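Local atomic coordinates of diketoreductase (Acinetobacter baylyi, PDB entry 4E12), a protein that reduces dicarbonyl compounds with NADH and probably oxidises (3S)-3-hydroxyacyl-CoA with NAD(+) in fatty acid beta-oxidation. Residues S122-P126 with S127-G131; A32-N36 with T37-D41. One frame throughout, in Å; residues are numbered along the deposited sequence.

Contact 1 (S122-P126 with S127-G131); sequences STLLP and SDLVG
D128 turns its carboxylate back on L125 in the first turn of helix 126-133, where the chain leaves the loop after strand 116-119 of the NAD-binding Rossmann domain. P126 suits this place: it has no N-H to offer, and the first turn of a helix asks for none. On the loop side, S122, an NAD(+)-binding residue, is hydrogen-bonded through OG to H143, predicted to be important for catalysis. S127 extends its hydroxyl to E187, which also touches the side chains of L125 and P126, so a small polar residue fits here. D128 comes next. Its OD2 receives the backbone N of L125 at 3.1 Å, a fairly straight bond (159°) that arrives from above the carboxylate plane. The group reaches back because CG stands opposite the carbonyl carbon and beside the backbone N (chi1 -68°). The carboxylate thus ties the start of the helix back to the loop, a task for which the short acidic chain of aspartate is well suited. The same OD2 lies 3.3 Å from CD2 of L124, whose side chain crosses that of D128 at about a right angle. Backbone N of D128 meets O of L125 in a weak bond of 2.7 Å. L129 faces inward, laying CD1 against CB of L124 at 4.2 Å and packing on L97, K100 and Y104 of helix 97-110; a branched apolar chain fills this buried place well. The turn is closed by O of P126, which takes two amides: N of L129 at 3.2 Å, approaching well above the carbonyl plane, and N of V130 in a weak, bent bond (120°). V130, beta-branched and buried against F139, brings CB to 3.3 Å from that same O of P126.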
loop_
_atom_site.group_PDB
_atom_site.type_symbol
_atom_site.label_atom_id
_atom_site.label_comp_id
_atom_site.label_asym_id
_atom_site.label_seq_id
_atom_site.Cartn_x
_atom_site.Cartn_y
_atom_site.Cartn_z
ATOM N N SER A 122 11.463 17.554 3.585
ATOM C CA SER A 122 10.920 16.451 2.786
ATOM C C SER A 122 11.580 16.321 1.410
ATOM O O SER A 122 11.277 15.379 0.677
ATOM C CB SER A 122 9.397 16.586 2.587
ATOM O OG SER A 122 8.665 16.415 3.794
ATOM N N THR A 123 12.467 17.244 1.045
ATOM C CA THR A 123 13.073 17.194 -0.284
ATOM C C THR A 123 14.598 17.161 -0.231
ATOM O O THR A 123 15.251 16.839 -1.225
ATOM C CB THR A 123 12.664 18.404 -1.131
ATOM O OG1 THR A 123 13.208 19.593 -0.547
ATOM C CG2 THR A 123 11.156 18.523 -1.183
ATOM N N LEU A 124 15.167 17.503 0.916
ATOM C CA LEU A 124 16.615 17.546 1.064
ATOM C C LEU A 124 17.114 16.572 2.114
ATOM O O LEU A 124 16.526 16.440 3.191
ATOM C CB LEU A 124 17.064 18.963 1.403
ATOM C CG LEU A 124 17.129 19.903 0.202
ATOM C CD1 LEU A 124 17.065 21.371 0.597
ATOM C CD2 LEU A 124 18.401 19.573 -0.579
ATOM N N LEU A 125 18.201 15.887 1.789
ATOM C CA LEU A 125 18.825 14.948 2.709
ATOM C C LEU A 125 19.720 15.657 3.721
ATOM O O LEU A 125 20.324 16.688 3.416
ATOM C CB LEU A 125 19.674 13.940 1.925
ATOM C CG LEU A 125 18.952 13.014 0.949
ATOM C CD1 LEU A 125 19.970 12.092 0.302
ATOM C CD2 LEU A 125 17.939 12.184 1.730
ATOM N N PRO A 126 19.804 15.125 4.949
ATOM C CA PRO A 126 20.676 15.755 5.942
ATOM C C PRO A 126 22.119 15.828 5.449
ATOM O O PRO A 126 22.888 16.706 5.850
ATOM C CB PRO A 126 20.526 14.854 7.167
ATOM C CG PRO A 126 19.156 14.255 7.007
ATOM C CD PRO A 126 18.999 14.031 5.534
ATOM N N SER A 127 22.472 14.918 4.549
ATOM C CA SER A 127 23.770 14.968 3.892
ATOM C C SER A 127 23.901 16.159 2.965
ATOM O O SER A 127 25.000 16.690 2.799
ATOM C CB SER A 127 24.048 13.676 3.135
ATOM O OG SER A 127 24.254 12.626 4.052
ATOM N N ASP A 128 22.799 16.579 2.353
ATOM C CA ASP A 128 22.806 17.762 1.495
ATOM C C ASP A 128 23.124 19.023 2.294
ATOM O O ASP A 128 23.586 20.022 1.735
ATOM C CB ASP A 128 21.455 17.942 0.783
ATOM C CG ASP A 128 21.185 16.865 -0.252
ATOM O OD1 ASP A 128 22.150 16.221 -0.701
ATOM O OD2 ASP A 128 20.006 16.657 -0.621
ATOM N N LEU A 129 22.890 18.970 3.601
ATOM C CA LEU A 129 22.880 20.176 4.422
ATOM C C LEU A 129 23.920 20.150 5.543
ATOM O O LEU A 129 24.224 21.192 6.128
ATOM C CB LEU A 129 21.484 20.350 5.034
ATOM C CG LEU A 129 20.280 20.469 4.099
ATOM C CD1 LEU A 129 18.975 20.382 4.876
ATOM C CD2 LEU A 129 20.350 21.745 3.274
ATOM N N VAL A 130 24.462 18.978 5.860
ATOM C CA VAL A 130 25.288 18.830 7.057
ATOM C C VAL A 130 26.500 19.763 7.085
ATOM O O VAL A 130 26.857 20.299 8.140
ATOM C CB VAL A 130 25.731 17.373 7.281
ATOM C CG1 VAL A 130 26.458 16.841 6.059
ATOM C CG2 VAL A 130 26.596 17.259 8.530
ATOM N N GLY A 131 27.111 19.962 5.923
ATOM C CA GLY A 131 28.309 20.777 5.842
ATOM C C GLY A 131 28.158 22.196 6.356
ATOM O O GLY A 131 29.116 22.778 6.871
#

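Contact 2 (A32-N36 with T37-D41); sequences AYDIN and TDALD
Two hydrogen bonds tie N36 to the start of helix 37-57. Its side-chain OD1, at the N-cap, accepts from N of A39 at 2.9 Å; the N-H points almost head-on at the oxygen (167°). CG lies between the backbone N and the carbonyl carbon (chi1 59°), which places OD1 over the first helical N-H groups. Asparagine suits an N-cap because its short side chain supplies an acceptor to an amide that lacks a helical one. The backbone O of N36 receives N of L40 at 3.0 Å, the first turn proper. The carboxylate of D34 is held by two bonds: OD1 takes N of I35 at 2.7 Å on the anti lone pair, and OD2 is hydrogen-bonded to OG1 of T12.

Van der Waals contacts join the strand end to the helix. Alanine suits position 39 because its small methyl can lie over the D34 carboxylate, CB to CG 3.5 Å, with both oxygens about equally far. L40 sends CD2 to 3.8 Å from O of A32 and 4.0 Å from CB of D34.

An acidic residue just past the second strand, here the NAD(+)-binding D34, is the hallmark of NAD-dependent Rossmann folds, where it usually holds the adenosine ribose.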
loop_
_atom_site.group_PDB
_atom_site.type_symbol
_atom_site.label_atom_id
_atom_site.label_comp_id
_atom_site.label_asym_id
_atom_site.label_seq_id
_atom_site.Cartn_x
_atom_site.Cartn_y
_atom_site.Cartn_z
ATOM N N ALA A 32 9.190 30.353 18.686
ATOM C CA ALA A 32 8.893 30.256 17.262
ATOM C C ALA A 32 9.597 31.393 16.543
ATOM O O ALA A 32 9.388 32.563 16.873
ATOM C CB ALA A 32 7.383 30.359 17.042
ATOM N N TYR A 33 10.419 31.053 15.556
ATOM C CA TYR A 33 11.188 32.052 14.840
ATOM C C TYR A 33 10.677 32.237 13.411
ATOM O O TYR A 33 10.321 31.275 12.718
ATOM C CB TYR A 33 12.680 31.707 14.825
ATOM C CG TYR A 33 13.400 32.537 13.799
ATOM C CD1 TYR A 33 13.835 33.824 14.101
ATOM C CD2 TYR A 33 13.639 32.041 12.517
ATOM C CE1 TYR A 33 14.489 34.599 13.152
ATOM C CE2 TYR A 33 14.288 32.806 11.563
ATOM C CZ TYR A 33 14.710 34.080 11.885
ATOM O OH TYR A 33 15.356 34.833 10.942
ATOM N N ASP A 34 10.621 33.484 12.976
ATOM C CA ASP A 34 10.307 33.755 11.583
ATOM C C ASP A 34 10.858 35.135 11.236
ATOM O O ASP A 34 11.413 35.819 12.105
ATOM C CB ASP A 34 8.818 33.618 11.309
ATOM C CG ASP A 34 8.530 33.165 9.880
ATOM O OD1 ASP A 34 9.282 33.527 8.958
ATOM O OD2 ASP A 34 7.561 32.415 9.677
ATOM N N ILE A 35 10.708 35.552 9.986
ATOM C CA ILE A 35 11.572 36.614 9.467
ATOM C C ILE A 35 11.197 38.028 9.880
ATOM O O ILE A 35 12.068 38.890 9.970
ATOM C CB ILE A 35 11.747 36.520 7.938
ATOM C CG1 ILE A 35 10.410 36.726 7.224
ATOM C CG2 ILE A 35 12.340 35.171 7.575
ATOM C CD1 ILE A 35 10.508 36.632 5.703
ATOM N N ASN A 36 9.925 38.300 10.135
ATOM C CA ASN A 36 9.563 39.644 10.554
ATOM C C ASN A 36 8.302 39.595 11.389
ATOM O O ASN A 36 7.807 38.500 11.681
ATOM C CB ASN A 36 9.443 40.585 9.343
ATOM C CG ASN A 36 8.417 40.121 8.339
ATOM O OD1 ASN A 36 7.490 39.387 8.678
ATOM N ND2 ASN A 36 8.584 40.532 7.085
ATOM N N THR A 37 7.788 40.753 11.793
ATOM C CA THR A 37 6.645 40.765 12.689
ATOM C C THR A 37 5.370 40.386 11.939
ATOM O O THR A 37 4.431 39.861 12.540
ATOM C CB THR A 37 6.445 42.118 13.399
ATOM O OG1 THR A 37 6.054 43.108 12.446
ATOM C CG2 THR A 37 7.730 42.554 14.083
ATOM N N ASP A 38 5.326 40.654 10.636
ATOM C CA ASP A 38 4.202 40.188 9.829
ATOM C C ASP A 38 4.085 38.658 9.847
ATOM O O ASP A 38 2.989 38.122 10.028
ATOM C CB ASP A 38 4.307 40.668 8.381
ATOM C CG ASP A 38 4.005 42.145 8.229
ATOM O OD1 ASP A 38 3.471 42.759 9.182
ATOM O OD2 ASP A 38 4.292 42.687 7.143
ATOM N N ALA A 39 5.195 37.959 9.635
ATOM C CA ALA A 39 5.178 36.497 9.693
ATOM C C ALA A 39 4.864 36.023 11.115
ATOM O O ALA A 39 4.197 35.004 11.318
ATOM C CB ALA A 39 6.512 35.942 9.245
ATOM N N LEU A 40 5.360 36.744 12.109
ATOM C CA LEU A 40 5.083 36.366 13.494
ATOM C C LEU A 40 3.619 36.572 13.867
ATOM O O LEU A 40 3.067 35.811 14.666
ATOM C CB LEU A 40 6.003 37.110 14.460
ATOM C CG LEU A 40 7.481 36.744 14.401
ATOM C CD1 LEU A 40 8.243 37.669 15.322
ATOM C CD2 LEU A 40 7.691 35.295 14.796
ATOM N N ASP A 41 2.996 37.600 13.299
ATOM C CA ASP A 41 1.566 37.812 13.484
ATOM C C ASP A 41 0.772 36.651 12.896
ATOM O O ASP A 41 -0.190 36.181 13.505
ATOM C CB ASP A 41 1.103 39.125 12.846
ATOM C CG ASP A 41 1.607 40.359 13.592
ATOM O OD1 ASP A 41 2.008 40.241 14.777
ATOM O OD2 ASP A 41 1.595 41.453 12.986
#

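Contact 2 comes first along the chain and contact 1 about 80 residues later, both within the NAD-binding domain. Each lies where a strand of the same sheet gives way to a helix: 29-33 to 37-57 for contact 2, and 116-119 to 126-133 for contact 1. These two strands run parallel, with 6-10 and 88-91 between them, so both turns follow the C-terminal edge of the sheet. Their centres are 25 Å apart and their nearest atoms about 15 Å, with no touch. Each contributes an NAD(+)-binding residue, D34 and S122, consistent with a long dinucleotide stretched across that edge, its nicotinamide end probably nearer S122.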